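Local structure of hydrolase, haloacid dehalogenase-like family (Streptococcus pneumoniae, 2FI1) at residues A[7-12]-A[156-161]; A[142-147]-A[169-174]; A[100-105]-A[150-155]; A[85-90]-A[179-184]; A[135-140]-A[165-170]. The protein belongs to the haloacid dehalogenase-like hydrolases and probably hydrolyses a still unidentified substrate at a metal-binding site at the C-terminal end of a parallel sheet. One frame throughout, in Å; residues are numbered along the deposited sequence.

Interaction 1: residues A[7-12]-A[156-161]; sequences HDYIWD and LVIGDR. With CA (calcium ion), chain B.
Tyr-9 to Trp-11 and Leu-156 to Ile-158 run as neighbouring parallel strands in the centre of the Rossmann-like sheet of the haloacid dehalogenase fold. The backbone bonds step from strand to strand: Leu-156 N donates to Asp-8 O (2.8 Å), Ile-10 N to Leu-156 O, and Ile-158 N to Ile-10 O (2.9 Å). The bond from Asp-12 N to Ile-158 O is weak.

Apolar packing falls on the two faces of this pair. On one, Ile-158 CD1 sits 4.0 Å from the centroid of the six-membered ring of Trp-11, only 5° off its normal, a CH-pi contact, while the same methyl meets the edge of the Tyr-9 ring. On the other face, Ile-10 CB faces Val-157 CG2.

Metal binding takes over where the strands end. Asp-12, with CG anti to the backbone N (chi1 166°), binds the calcium ion through OD2, also hydrogen-bonded to Thr-16 OG1, and at a longer 2.8 Å through OD1; Asp-160 uses one oxygen, and three waters and Gly-14 O complete the site. The carboxylate planes differ by 19°. Asp-12 OD2 and Asp-160 OD1 approach to 2.9 Å because both bind the ion, each at 2.4 Å.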
# COMPACT_ATOMS: atom_id res chain seq x y z
N HIS A 7 -0.48 -10.60 17.77
CA HIS A 7 -0.94 -11.81 17.08
C HIS A 7 -1.45 -11.51 15.68
O HIS A 7 -1.20 -12.27 14.75
CB HIS A 7 -2.05 -12.51 17.88
CG HIS A 7 -2.53 -13.79 17.25
ND1 HIS A 7 -1.81 -14.96 17.30
CD2 HIS A 7 -3.66 -14.07 16.56
CE1 HIS A 7 -2.49 -15.91 16.67
NE2 HIS A 7 -3.61 -15.39 16.20
N ASP A 8 -2.16 -10.39 15.55
CA ASP A 8 -2.88 -10.03 14.34
C ASP A 8 -2.36 -8.72 13.77
O ASP A 8 -2.07 -7.77 14.50
CB ASP A 8 -4.37 -9.92 14.65
CG ASP A 8 -4.97 -11.26 15.01
OD1 ASP A 8 -4.59 -12.25 14.36
OD2 ASP A 8 -5.81 -11.32 15.93
N TYR A 9 -2.24 -8.68 12.45
CA TYR A 9 -1.62 -7.59 11.73
C TYR A 9 -2.59 -7.16 10.64
O TYR A 9 -2.94 -7.96 9.77
CB TYR A 9 -0.28 -8.06 11.13
CG TYR A 9 0.72 -8.41 12.21
CD1 TYR A 9 1.67 -7.49 12.63
CD2 TYR A 9 0.68 -9.64 12.87
CE1 TYR A 9 2.56 -7.77 13.63
CE2 TYR A 9 1.57 -9.93 13.89
CZ TYR A 9 2.51 -8.99 14.26
OH TYR A 9 3.40 -9.28 15.29
N ILE A 10 -3.08 -5.93 10.73
CA ILE A 10 -4.01 -5.40 9.76
C ILE A 10 -3.24 -4.41 8.89
O ILE A 10 -2.85 -3.33 9.34
CB ILE A 10 -5.22 -4.71 10.41
CG1 ILE A 10 -5.97 -5.68 11.32
CG2 ILE A 10 -6.15 -4.19 9.32
CD1 ILE A 10 -7.14 -5.05 12.05
N TRP A 11 -3.04 -4.80 7.63
CA TRP A 11 -2.17 -4.10 6.71
C TRP A 11 -2.91 -3.19 5.75
O TRP A 11 -4.09 -3.39 5.45
CB TRP A 11 -1.40 -5.11 5.86
CG TRP A 11 -0.49 -6.02 6.63
CD1 TRP A 11 -0.77 -7.28 7.07
CD2 TRP A 11 0.87 -5.76 6.99
NE1 TRP A 11 0.32 -7.81 7.70
CE2 TRP A 11 1.34 -6.90 7.68
CE3 TRP A 11 1.73 -4.67 6.81
CZ2 TRP A 11 2.64 -6.99 8.17
CZ3 TRP A 11 3.02 -4.76 7.32
CH2 TRP A 11 3.46 -5.91 7.99
N ASP A 12 -2.15 -2.22 5.29
CA ASP A 12 -2.45 -1.32 4.20
C ASP A 12 -1.63 -1.82 2.99
O ASP A 12 -0.54 -2.35 3.17
CB ASP A 12 -2.04 0.08 4.67
CG ASP A 12 -1.96 1.12 3.59
OD1 ASP A 12 -2.93 1.32 2.85
OD2 ASP A 12 -0.92 1.83 3.58
N LEU A 156 -2.16 -5.16 15.60
CA LEU A 156 -1.39 -4.01 15.15
C LEU A 156 -1.89 -3.58 13.77
O LEU A 156 -2.00 -4.40 12.86
CB LEU A 156 0.10 -4.35 15.09
CG LEU A 156 1.04 -3.21 14.67
CD1 LEU A 156 1.05 -2.08 15.69
CD2 LEU A 156 2.45 -3.73 14.44
N VAL A 157 -2.18 -2.30 13.63
CA VAL A 157 -2.61 -1.71 12.36
C VAL A 157 -1.41 -0.99 11.76
O VAL A 157 -0.85 -0.10 12.40
CB VAL A 157 -3.77 -0.72 12.59
CG1 VAL A 157 -4.13 0.02 11.32
CG2 VAL A 157 -4.97 -1.45 13.14
N ILE A 158 -1.02 -1.37 10.55
CA ILE A 158 0.16 -0.83 9.90
C ILE A 158 -0.26 -0.10 8.62
O ILE A 158 -0.88 -0.69 7.74
CB ILE A 158 1.17 -1.93 9.52
CG1 ILE A 158 1.51 -2.80 10.74
CG2 ILE A 158 2.42 -1.30 8.95
CD1 ILE A 158 0.72 -4.09 10.79
N GLY A 159 0.08 1.18 8.52
CA GLY A 159 -0.22 1.93 7.31
C GLY A 159 0.68 3.14 7.21
O GLY A 159 1.30 3.55 8.18
N ASP A 160 0.74 3.73 6.02
CA ASP A 160 1.66 4.83 5.78
C ASP A 160 1.05 6.21 5.97
O ASP A 160 1.78 7.20 5.93
CB ASP A 160 2.31 4.73 4.39
CG ASP A 160 1.32 4.93 3.25
OD1 ASP A 160 0.16 4.47 3.37
OD2 ASP A 160 1.70 5.53 2.22
N ARG A 161 -0.25 6.29 6.17
CA ARG A 161 -0.94 7.59 6.23
C ARG A 161 -1.62 7.86 7.56
O ARG A 161 -2.04 6.94 8.26
CB ARG A 161 -1.98 7.68 5.12
CG ARG A 161 -1.42 7.84 3.74
CD ARG A 161 -2.53 7.93 2.72
NE ARG A 161 -3.45 9.03 3.00
CZ ARG A 161 -4.63 9.19 2.40
NH1 ARG A 161 -5.04 8.34 1.47
NH2 ARG A 161 -5.40 10.22 2.73
CA CA B . -1.48 3.49 1.98
O HOH W 1 -3.66 -0.81 7.96
O HOH W 2 -0.60 5.29 0.66
O HOH W 3 -3.03 4.62 3.39
O HOH W 4 -3.15 3.17 0.38

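Interaction 2: residues A[142-147]-A[169-174]; sequences SMLYLR and QAAGLD
Leu-144, inside helix 141-149, and Ala-171, just past helix 162-170, bring their backbones to 5.6 Å between CA atoms, the shortest such approach of the two segments. The methyl of Ala-171 fits between two side chains of the first helix: its CB lies 4.0 Å from Met-143 CB and equally near Leu-144 CD2, a branch that also reaches Ala-171 CA. Met-143 CB has a looser neighbour in Leu-173 CD1.

Both helices pack on the same face of the parallel sheet. Helix 162-170 is the helix of the beta-alpha-beta crossover that joins strand 155-159 to strand 174-177, and a Schellman motif ends it. Gly-172, with positive phi (78°), turns the chain out of the helix, and its N bonds back to Gln-169 O at 3.0 Å.

Arg-147 binds the carbonyl of Ala-171 at this turn. Its CG is anti to the backbone N (chi1 179°), and a bend at chi3 then sets NE by the turn. NE donates to Ala-171 O at 2.9 Å, nearly along the C=O axis, although the oxygen is tilted 29° from the guanidinium plane. A weak second bond runs from NH2 to the same oxygen. Gly-172 brings no side chain into the path of NH2, and Leu-173 CD2 comes within 3.7 Å of that nitrogen as the two side chains slide past each other in opposite directions.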
# COMPACT_ATOMS: atom_id res chain seq x y z
N SER A 142 -14.45 -0.77 9.19
CA SER A 142 -13.87 -2.00 8.65
C SER A 142 -12.94 -2.69 9.64
O SER A 142 -12.94 -3.92 9.72
CB SER A 142 -13.16 -1.75 7.31
OG SER A 142 -12.17 -0.74 7.41
N MET A 143 -12.18 -1.92 10.40
CA MET A 143 -11.28 -2.54 11.38
C MET A 143 -12.08 -3.09 12.59
O MET A 143 -11.71 -4.13 13.11
CB MET A 143 -10.09 -1.64 11.74
CG MET A 143 -8.82 -1.70 10.73
SD MET A 143 -7.81 -0.34 11.12
CE MET A 143 -7.27 0.08 9.46
N LEU A 144 -13.18 -2.45 12.97
CA LEU A 144 -14.06 -3.00 14.01
C LEU A 144 -14.73 -4.29 13.53
O LEU A 144 -14.94 -5.22 14.31
CB LEU A 144 -15.12 -1.98 14.44
CG LEU A 144 -14.57 -0.81 15.26
CD1 LEU A 144 -15.59 0.31 15.39
CD2 LEU A 144 -14.11 -1.27 16.65
N TYR A 145 -15.08 -4.34 12.25
CA TYR A 145 -15.63 -5.56 11.65
C TYR A 145 -14.62 -6.71 11.80
O TYR A 145 -14.99 -7.82 12.19
CB TYR A 145 -15.98 -5.34 10.18
CG TYR A 145 -15.97 -6.57 9.30
CD1 TYR A 145 -17.04 -7.45 9.29
CD2 TYR A 145 -14.91 -6.83 8.44
CE1 TYR A 145 -17.04 -8.57 8.47
CE2 TYR A 145 -14.89 -7.93 7.61
CZ TYR A 145 -15.97 -8.81 7.62
OH TYR A 145 -15.98 -9.92 6.81
N LEU A 146 -13.36 -6.46 11.46
CA LEU A 146 -12.34 -7.49 11.59
C LEU A 146 -12.10 -7.88 13.04
O LEU A 146 -11.95 -9.06 13.36
CB LEU A 146 -11.02 -7.03 10.96
CG LEU A 146 -10.99 -6.94 9.43
CD1 LEU A 146 -9.67 -6.34 8.98
CD2 LEU A 146 -11.25 -8.30 8.78
N ARG A 147 -12.06 -6.88 13.91
CA ARG A 147 -11.85 -7.13 15.34
C ARG A 147 -12.94 -8.03 15.91
O ARG A 147 -12.65 -8.95 16.69
CB ARG A 147 -11.79 -5.81 16.11
CG ARG A 147 -11.61 -5.97 17.60
CD ARG A 147 -12.10 -4.74 18.32
NE ARG A 147 -10.98 -3.94 18.78
CZ ARG A 147 -10.43 -4.03 19.99
NH1 ARG A 147 -10.88 -4.90 20.90
NH2 ARG A 147 -9.41 -3.25 20.29
N GLN A 169 -6.54 3.57 15.80
CA GLN A 169 -6.77 4.11 17.15
C GLN A 169 -8.25 4.06 17.50
O GLN A 169 -8.62 3.65 18.61
CB GLN A 169 -6.29 5.57 17.25
CG GLN A 169 -4.79 5.78 17.28
CD GLN A 169 -4.40 7.26 17.34
OE1 GLN A 169 -4.85 8.09 16.53
NE2 GLN A 169 -3.54 7.59 18.28
N ALA A 170 -9.10 4.48 16.57
CA ALA A 170 -10.55 4.52 16.81
C ALA A 170 -11.15 3.12 16.97
O ALA A 170 -12.25 2.97 17.52
CB ALA A 170 -11.24 5.27 15.70
N ALA A 171 -10.45 2.11 16.47
CA ALA A 171 -10.86 0.73 16.62
C ALA A 171 -10.28 0.07 17.87
O ALA A 171 -10.51 -1.11 18.10
CB ALA A 171 -10.47 -0.06 15.38
N GLY A 172 -9.52 0.83 18.65
CA GLY A 172 -8.90 0.33 19.88
C GLY A 172 -7.66 -0.51 19.68
O GLY A 172 -7.28 -1.27 20.57
N LEU A 173 -7.00 -0.37 18.53
CA LEU A 173 -5.84 -1.19 18.21
C LEU A 173 -4.57 -0.34 18.24
O LEU A 173 -4.60 0.85 17.98
CB LEU A 173 -6.01 -1.82 16.83
CG LEU A 173 -7.27 -2.68 16.67
CD1 LEU A 173 -7.54 -2.97 15.20
CD2 LEU A 173 -7.13 -3.96 17.47
N ASP A 174 -3.45 -0.98 18.54
CA ASP A 174 -2.16 -0.32 18.40
C ASP A 174 -1.89 -0.07 16.92
O ASP A 174 -2.43 -0.76 16.05
CB ASP A 174 -1.04 -1.16 19.01
CG ASP A 174 -1.03 -1.11 20.53
OD1 ASP A 174 -1.91 -0.47 21.15
OD2 ASP A 174 -0.11 -1.73 21.11

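Interaction 3: residues A[100-105]-A[150-155]; sequences RHFLVS and YQISSG
Arg-100 NH2 donates to the backbone oxygen of Tyr-150 at 2.8 Å, a nearly straight bond (164° at the hydrogen) with the acceptor close to the guanidinium plane. A water doubles the link by accepting from Arg-100 NH1 (2.9 Å) and donating to Tyr-150 O (3.1 Å). Beside this polar pair, Phe-102 lays CE1 over one face of the Tyr-150 ring, displaced toward the rim and 3.4 Å from Tyr-150 CD2. The two rings meet obliquely, their planes 49° apart and their centroids separated by 4.8 Å. Phe-102 CE2 also meets Ile-152 CD1 at 4.2 Å, and Phe-102 CZ lies over one face of the Arg-100 guanidinium.

Further out, the arginine is steered by its bend at chi3 (-65°), which sets NE where it forms a salt bridge with Asp-8 OD1 on the adjoining strand. Tyr-150 OH is hydrogen-bonded to Glu-126, so the tyrosine is held at both its backbone and its phenol end. The loop owes its course to a Schellman motif: Gln-151, with positive phi, ends helix 141-149 and starts the descent toward strand 155-159 of the Rossmann-like sheet.

The guanidinium thus lies between a carboxylate and a carbonyl near the C-terminal end of a helix, both of which would be expected to stabilise its charge, while the aromatic packing partly covers it.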
# COMPACT_ATOMS: atom_id res chain seq x y z
N ARG A 100 -1.59 -13.79 12.26
CA ARG A 100 -2.54 -13.68 11.16
C ARG A 100 -2.41 -12.31 10.53
O ARG A 100 -2.13 -11.32 11.21
CB ARG A 100 -3.99 -13.86 11.61
CG ARG A 100 -4.29 -15.22 12.23
CD ARG A 100 -5.75 -15.36 12.58
NE ARG A 100 -6.15 -14.42 13.62
CZ ARG A 100 -7.37 -14.38 14.16
NH1 ARG A 100 -8.31 -15.22 13.77
NH2 ARG A 100 -7.64 -13.49 15.10
N HIS A 101 -2.65 -12.27 9.22
CA HIS A 101 -2.58 -11.07 8.42
C HIS A 101 -3.95 -10.78 7.83
O HIS A 101 -4.62 -11.68 7.34
CB HIS A 101 -1.61 -11.23 7.26
CG HIS A 101 -0.22 -11.59 7.66
ND1 HIS A 101 0.64 -10.69 8.26
CD2 HIS A 101 0.47 -12.75 7.54
CE1 HIS A 101 1.79 -11.29 8.50
NE2 HIS A 101 1.72 -12.53 8.07
N PHE A 102 -4.31 -9.51 7.85
CA PHE A 102 -5.53 -9.01 7.23
C PHE A 102 -5.15 -7.82 6.38
O PHE A 102 -4.11 -7.20 6.60
CB PHE A 102 -6.56 -8.59 8.29
CG PHE A 102 -6.90 -9.69 9.23
CD1 PHE A 102 -7.93 -10.57 8.96
CD2 PHE A 102 -6.15 -9.89 10.38
CE1 PHE A 102 -8.22 -11.60 9.84
CE2 PHE A 102 -6.44 -10.92 11.24
CZ PHE A 102 -7.47 -11.76 10.97
N LEU A 103 -5.98 -7.49 5.40
CA LEU A 103 -5.73 -6.33 4.55
C LEU A 103 -7.00 -5.52 4.43
O LEU A 103 -8.06 -6.10 4.21
CB LEU A 103 -5.25 -6.76 3.17
CG LEU A 103 -4.74 -5.71 2.17
CD1 LEU A 103 -3.45 -5.12 2.60
CD2 LEU A 103 -4.55 -6.38 0.82
N VAL A 104 -6.89 -4.20 4.61
CA VAL A 104 -8.02 -3.30 4.37
C VAL A 104 -7.63 -2.32 3.28
O VAL A 104 -6.62 -1.62 3.39
CB VAL A 104 -8.44 -2.55 5.64
CG1 VAL A 104 -9.52 -1.50 5.32
CG2 VAL A 104 -8.96 -3.52 6.67
N SER A 105 -8.45 -2.28 2.23
CA SER A 105 -8.25 -1.37 1.11
C SER A 105 -9.57 -0.71 0.75
O SER A 105 -10.63 -1.30 0.88
CB SER A 105 -7.73 -2.13 -0.10
OG SER A 105 -7.54 -1.26 -1.22
N TYR A 150 -12.96 -11.70 13.86
CA TYR A 150 -11.77 -12.51 14.12
C TYR A 150 -11.33 -12.42 15.58
O TYR A 150 -10.30 -12.96 15.97
CB TYR A 150 -10.64 -12.14 13.14
CG TYR A 150 -11.02 -12.55 11.74
CD1 TYR A 150 -10.94 -13.88 11.35
CD2 TYR A 150 -11.50 -11.63 10.81
CE1 TYR A 150 -11.32 -14.28 10.08
CE2 TYR A 150 -11.88 -12.02 9.54
CZ TYR A 150 -11.79 -13.34 9.18
OH TYR A 150 -12.17 -13.79 7.93
N GLN A 151 -12.15 -11.78 16.41
CA GLN A 151 -11.95 -11.75 17.85
C GLN A 151 -10.50 -11.38 18.18
O GLN A 151 -9.76 -12.09 18.86
CB GLN A 151 -12.40 -13.08 18.46
CG GLN A 151 -13.91 -13.19 18.39
CD GLN A 151 -14.43 -14.54 18.81
OE1 GLN A 151 -14.26 -15.53 18.09
NE2 GLN A 151 -15.08 -14.59 19.97
N ILE A 152 -10.12 -10.21 17.67
CA ILE A 152 -8.76 -9.71 17.76
C ILE A 152 -8.53 -9.05 19.11
O ILE A 152 -9.12 -8.00 19.41
CB ILE A 152 -8.48 -8.69 16.61
CG1 ILE A 152 -8.65 -9.37 15.24
CG2 ILE A 152 -7.08 -8.10 16.75
CD1 ILE A 152 -8.44 -8.44 14.05
N SER A 153 -7.65 -9.64 19.92
CA SER A 153 -7.25 -9.08 21.22
C SER A 153 -5.85 -8.47 21.24
O SER A 153 -5.52 -7.70 22.15
CB SER A 153 -7.29 -10.18 22.28
OG SER A 153 -6.44 -11.24 21.90
N SER A 154 -5.02 -8.84 20.27
CA SER A 154 -3.64 -8.37 20.20
C SER A 154 -3.35 -8.03 18.75
O SER A 154 -2.79 -8.84 18.02
CB SER A 154 -2.69 -9.45 20.70
OG SER A 154 -1.35 -9.01 20.62
N GLY A 155 -3.74 -6.82 18.35
CA GLY A 155 -3.69 -6.42 16.95
C GLY A 155 -2.86 -5.18 16.73
O GLY A 155 -2.84 -4.26 17.55
O HOH W 5 -10.56 -16.02 15.48

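Interaction 4: residues A[85-90]-A[179-184]; sequences EGVSDL and TSIVNL
Leu-90 and Leu-184, which meet through their CD2 methyls at 3.8 Å, both also touch the Trp-11 indole at its CH2 atom; this flat group of strand 8-11 lies next to the contact, while the contact itself joins branched aliphatic chains. Ile-181 is the central one. Its CD1 lies 3.7 Å from Val-87 CG2 and 4.1 Å from Leu-90 CD2, and its CG1, anti to the carbonyl carbon (chi1 -68°), approaches Glu-85 O at 3.4 Å. Its other branch, CG2, packs 3.8 Å from Gly-86 O.

Two helix starts therefore face each other beside the parallel sheet of the haloacid dehalogenase fold. Gly-86 is the N-cap of helix 87-96, and Ser-180 is that of helix 181-188, its OG accepting from Asn-183 N at 3.1 Å.

No hydrogen bond crosses between the segments. Cohesion here rests on methyl packing and burial, with the polar capping bond kept within segment 179-184.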
# COMPACT_ATOMS: atom_id res chain seq x y z
N GLU A 85 10.86 -3.73 -0.43
CA GLU A 85 11.89 -4.72 -0.22
C GLU A 85 11.67 -5.41 1.12
O GLU A 85 11.49 -4.75 2.12
CB GLU A 85 13.28 -4.07 -0.21
CG GLU A 85 14.43 -5.05 -0.17
CD GLU A 85 14.48 -5.93 -1.40
OE1 GLU A 85 14.25 -5.40 -2.51
OE2 GLU A 85 14.75 -7.14 -1.27
N GLY A 86 11.67 -6.74 1.11
CA GLY A 86 11.58 -7.51 2.35
C GLY A 86 10.18 -7.85 2.83
O GLY A 86 10.02 -8.48 3.86
N VAL A 87 9.15 -7.45 2.08
CA VAL A 87 7.78 -7.73 2.50
C VAL A 87 7.48 -9.22 2.69
O VAL A 87 6.97 -9.62 3.73
CB VAL A 87 6.76 -7.10 1.52
CG1 VAL A 87 5.38 -7.71 1.65
CG2 VAL A 87 6.69 -5.60 1.77
N SER A 88 7.77 -10.04 1.69
CA SER A 88 7.35 -11.44 1.78
C SER A 88 8.05 -12.17 2.93
O SER A 88 7.42 -12.97 3.64
CB SER A 88 7.53 -12.15 0.44
OG SER A 88 8.86 -12.22 0.04
N ASP A 89 9.32 -11.84 3.18
CA ASP A 89 10.03 -12.43 4.32
C ASP A 89 9.44 -12.02 5.66
O ASP A 89 9.43 -12.80 6.61
CB ASP A 89 11.51 -12.04 4.31
CG ASP A 89 12.33 -12.77 3.27
OD1 ASP A 89 11.98 -13.91 2.88
OD2 ASP A 89 13.38 -12.22 2.86
N LEU A 90 8.99 -10.77 5.78
CA LEU A 90 8.38 -10.33 7.03
C LEU A 90 7.04 -11.02 7.26
O LEU A 90 6.75 -11.47 8.36
CB LEU A 90 8.24 -8.80 7.09
CG LEU A 90 7.56 -8.27 8.36
CD1 LEU A 90 8.29 -8.73 9.61
CD2 LEU A 90 7.48 -6.75 8.33
N THR A 179 7.26 3.36 7.66
CA THR A 179 8.27 4.04 6.86
C THR A 179 9.17 3.07 6.10
O THR A 179 9.56 3.35 4.97
CB THR A 179 9.11 5.00 7.71
OG1 THR A 179 9.67 4.31 8.83
CG2 THR A 179 8.25 6.16 8.22
N SER A 180 9.52 1.94 6.71
CA SER A 180 10.29 0.89 6.02
C SER A 180 10.09 -0.46 6.67
O SER A 180 9.75 -0.55 7.84
CB SER A 180 11.78 1.21 5.98
OG SER A 180 12.38 1.14 7.26
N ILE A 181 10.34 -1.51 5.92
CA ILE A 181 10.27 -2.85 6.46
C ILE A 181 11.32 -3.07 7.56
O ILE A 181 11.03 -3.65 8.60
CB ILE A 181 10.40 -3.91 5.33
CG1 ILE A 181 9.16 -3.87 4.41
CG2 ILE A 181 10.61 -5.30 5.90
CD1 ILE A 181 7.89 -4.39 5.03
N VAL A 182 12.54 -2.58 7.33
CA VAL A 182 13.60 -2.71 8.32
C VAL A 182 13.18 -2.07 9.65
O VAL A 182 13.39 -2.63 10.72
CB VAL A 182 14.96 -2.09 7.83
CG1 VAL A 182 15.95 -1.89 8.98
CG2 VAL A 182 15.57 -2.95 6.73
N ASN A 183 12.56 -0.89 9.58
CA ASN A 183 12.16 -0.22 10.81
C ASN A 183 11.03 -0.94 11.53
O ASN A 183 11.00 -0.99 12.76
CB ASN A 183 11.76 1.22 10.55
CG ASN A 183 11.59 1.99 11.83
OD1 ASN A 183 12.52 2.07 12.64
ND2 ASN A 183 10.41 2.54 12.04
N LEU A 184 10.08 -1.50 10.78
CA LEU A 184 9.01 -2.28 11.38
C LEU A 184 9.59 -3.53 12.06
O LEU A 184 9.21 -3.86 13.17
CB LEU A 184 7.97 -2.65 10.34
CG LEU A 184 6.79 -3.51 10.83
CD1 LEU A 184 6.13 -2.92 12.04
CD2 LEU A 184 5.80 -3.67 9.70

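Interaction 5: residues A[135-140]-A[165-170]; sequences KRKPNP and IEAGQA
Lys-137 turns CG anti to its carbonyl carbon (chi1 -61°), setting that atom 3.9 Å from Ala-167 CB, and the cis peptide that follows turns Pro-138 along the flank of helix 162-170. There the backbones come within 4.3 Å between the CA atoms of Pro-138 and Ala-167. Pro-138 O accepts a CA-H...O contact from Ala-167 CA at 3.3 Å (134° at the hydrogen), and the same oxygen lies near the methyl of that alanine. Pro-138 and Glu-166 lie side by side and point the same way, the proline CB 3.6 Å from Glu-166 OE1. One helical turn later, Pro-140 CB packs on Ala-170 CB at 3.8 Å.

Small alanines thus let the proline-rich loop sit close to the helix without a conventional hydrogen bond between the segments. Asn-139 OD1 caps Glu-141 N at the start of helix 141-149. Beyond its contact with Ala-167, Lys-137 bends at chi3 to turn CE aside, and an extended chi4 (177°) sets NZ, which forms a salt bridge with Asp-164. A lysine brought beside Asp-12 of the metal site by a loop ahead of a helix is consistent with the third sequence motif of haloacid dehalogenase-like hydrolases.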
# COMPACT_ATOMS: atom_id res chain seq x y z
N LYS A 135 -17.25 1.97 5.14
CA LYS A 135 -16.76 3.32 5.02
C LYS A 135 -15.23 3.35 4.90
O LYS A 135 -14.54 2.39 5.27
CB LYS A 135 -17.19 4.17 6.23
CG LYS A 135 -18.69 4.31 6.38
CD LYS A 135 -19.28 5.11 5.24
CE LYS A 135 -20.73 5.47 5.52
NZ LYS A 135 -21.59 4.27 5.68
N ARG A 136 -14.72 4.44 4.35
CA ARG A 136 -13.29 4.63 4.19
C ARG A 136 -12.65 5.01 5.52
O ARG A 136 -13.26 5.69 6.35
CB ARG A 136 -13.01 5.73 3.15
CG ARG A 136 -13.48 5.34 1.74
CD ARG A 136 -13.28 6.46 0.72
NE ARG A 136 -11.86 6.69 0.41
CZ ARG A 136 -11.09 7.63 0.96
NH1 ARG A 136 -11.57 8.48 1.86
NH2 ARG A 136 -9.82 7.71 0.62
N LYS A 137 -11.41 4.59 5.69
CA LYS A 137 -10.56 5.12 6.74
C LYS A 137 -10.55 6.65 6.58
O LYS A 137 -10.55 7.15 5.46
CB LYS A 137 -9.15 4.53 6.63
CG LYS A 137 -9.10 3.01 6.77
CD LYS A 137 -7.72 2.43 6.51
CE LYS A 137 -7.35 2.44 5.03
NZ LYS A 137 -5.96 1.92 4.79
N PRO A 138 -10.51 7.41 7.69
CA PRO A 138 -10.27 7.01 9.08
C PRO A 138 -11.46 6.45 9.86
O PRO A 138 -11.32 6.15 11.05
CB PRO A 138 -9.81 8.33 9.72
CG PRO A 138 -10.61 9.35 8.99
CD PRO A 138 -10.66 8.87 7.57
N ASN A 139 -12.62 6.27 9.23
CA ASN A 139 -13.73 5.63 9.93
C ASN A 139 -13.29 4.23 10.34
O ASN A 139 -12.75 3.50 9.50
CB ASN A 139 -14.98 5.60 9.03
CG ASN A 139 -16.23 5.18 9.77
OD1 ASN A 139 -16.27 4.13 10.39
ND2 ASN A 139 -17.28 5.98 9.65
N PRO A 140 -13.46 3.85 11.62
CA PRO A 140 -13.02 2.53 12.08
C PRO A 140 -13.92 1.34 11.72
O PRO A 140 -13.63 0.24 12.16
CB PRO A 140 -12.98 2.69 13.60
CG PRO A 140 -14.10 3.67 13.87
CD PRO A 140 -14.04 4.64 12.73
N ILE A 165 -3.61 5.34 10.83
CA ILE A 165 -3.38 5.45 12.26
C ILE A 165 -4.68 5.82 12.97
O ILE A 165 -5.02 5.25 14.01
CB ILE A 165 -2.30 6.53 12.57
CG1 ILE A 165 -0.98 6.26 11.83
CG2 ILE A 165 -2.09 6.69 14.08
CD1 ILE A 165 -0.46 4.88 11.97
N GLU A 166 -5.39 6.79 12.42
CA GLU A 166 -6.64 7.25 13.04
C GLU A 166 -7.69 6.14 13.07
O GLU A 166 -8.38 5.98 14.07
CB GLU A 166 -7.16 8.49 12.31
CG GLU A 166 -6.27 9.71 12.55
CD GLU A 166 -6.40 10.81 11.52
OE1 GLU A 166 -7.08 10.62 10.50
OE2 GLU A 166 -5.77 11.88 11.74
N ALA A 167 -7.80 5.37 11.99
CA ALA A 167 -8.74 4.25 11.98
C ALA A 167 -8.37 3.21 13.03
O ALA A 167 -9.22 2.71 13.77
CB ALA A 167 -8.83 3.60 10.60
N GLY A 168 -7.09 2.87 13.08
CA GLY A 168 -6.62 1.88 14.05
C GLY A 168 -6.90 2.33 15.48
O GLY A 168 -7.42 1.55 16.29
N GLN A 169 -6.54 3.57 15.80
CA GLN A 169 -6.77 4.11 17.15
C GLN A 169 -8.25 4.06 17.50
O GLN A 169 -8.62 3.65 18.61
CB GLN A 169 -6.29 5.57 17.25
CG GLN A 169 -4.79 5.78 17.28
CD GLN A 169 -4.40 7.26 17.34
OE1 GLN A 169 -4.85 8.09 16.53
NE2 GLN A 169 -3.54 7.59 18.28
N ALA A 170 -9.10 4.48 16.57
CA ALA A 170 -10.55 4.52 16.81
C ALA A 170 -11.15 3.12 16.97
O ALA A 170 -12.25 2.97 17.52
CB ALA A 170 -11.24 5.27 15.70

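How the interactions relate
From the N terminus, interaction 1 joins the first strand to strand 155-159, closing a long, mostly helical loop that also holds strands 100-104 and 124-128. Interaction 4 opens at 85-90 and closes at 179-184; it crosses interaction 1 and encloses interactions 2, 3 and 5. Interaction 3 is nested within interaction 1 and ties strand 100-104 to the loop entering strand 155-159. Interactions 5 and 2 open later, cross interactions 1 and 3, and end on the same helix, 162-170, sharing Gln-169 and Ala-170. Interactions 2 and 5 thus join helices and a loop beside the central strands, whereas interaction 4, about 23 Å from each between centres, packs near Trp-11.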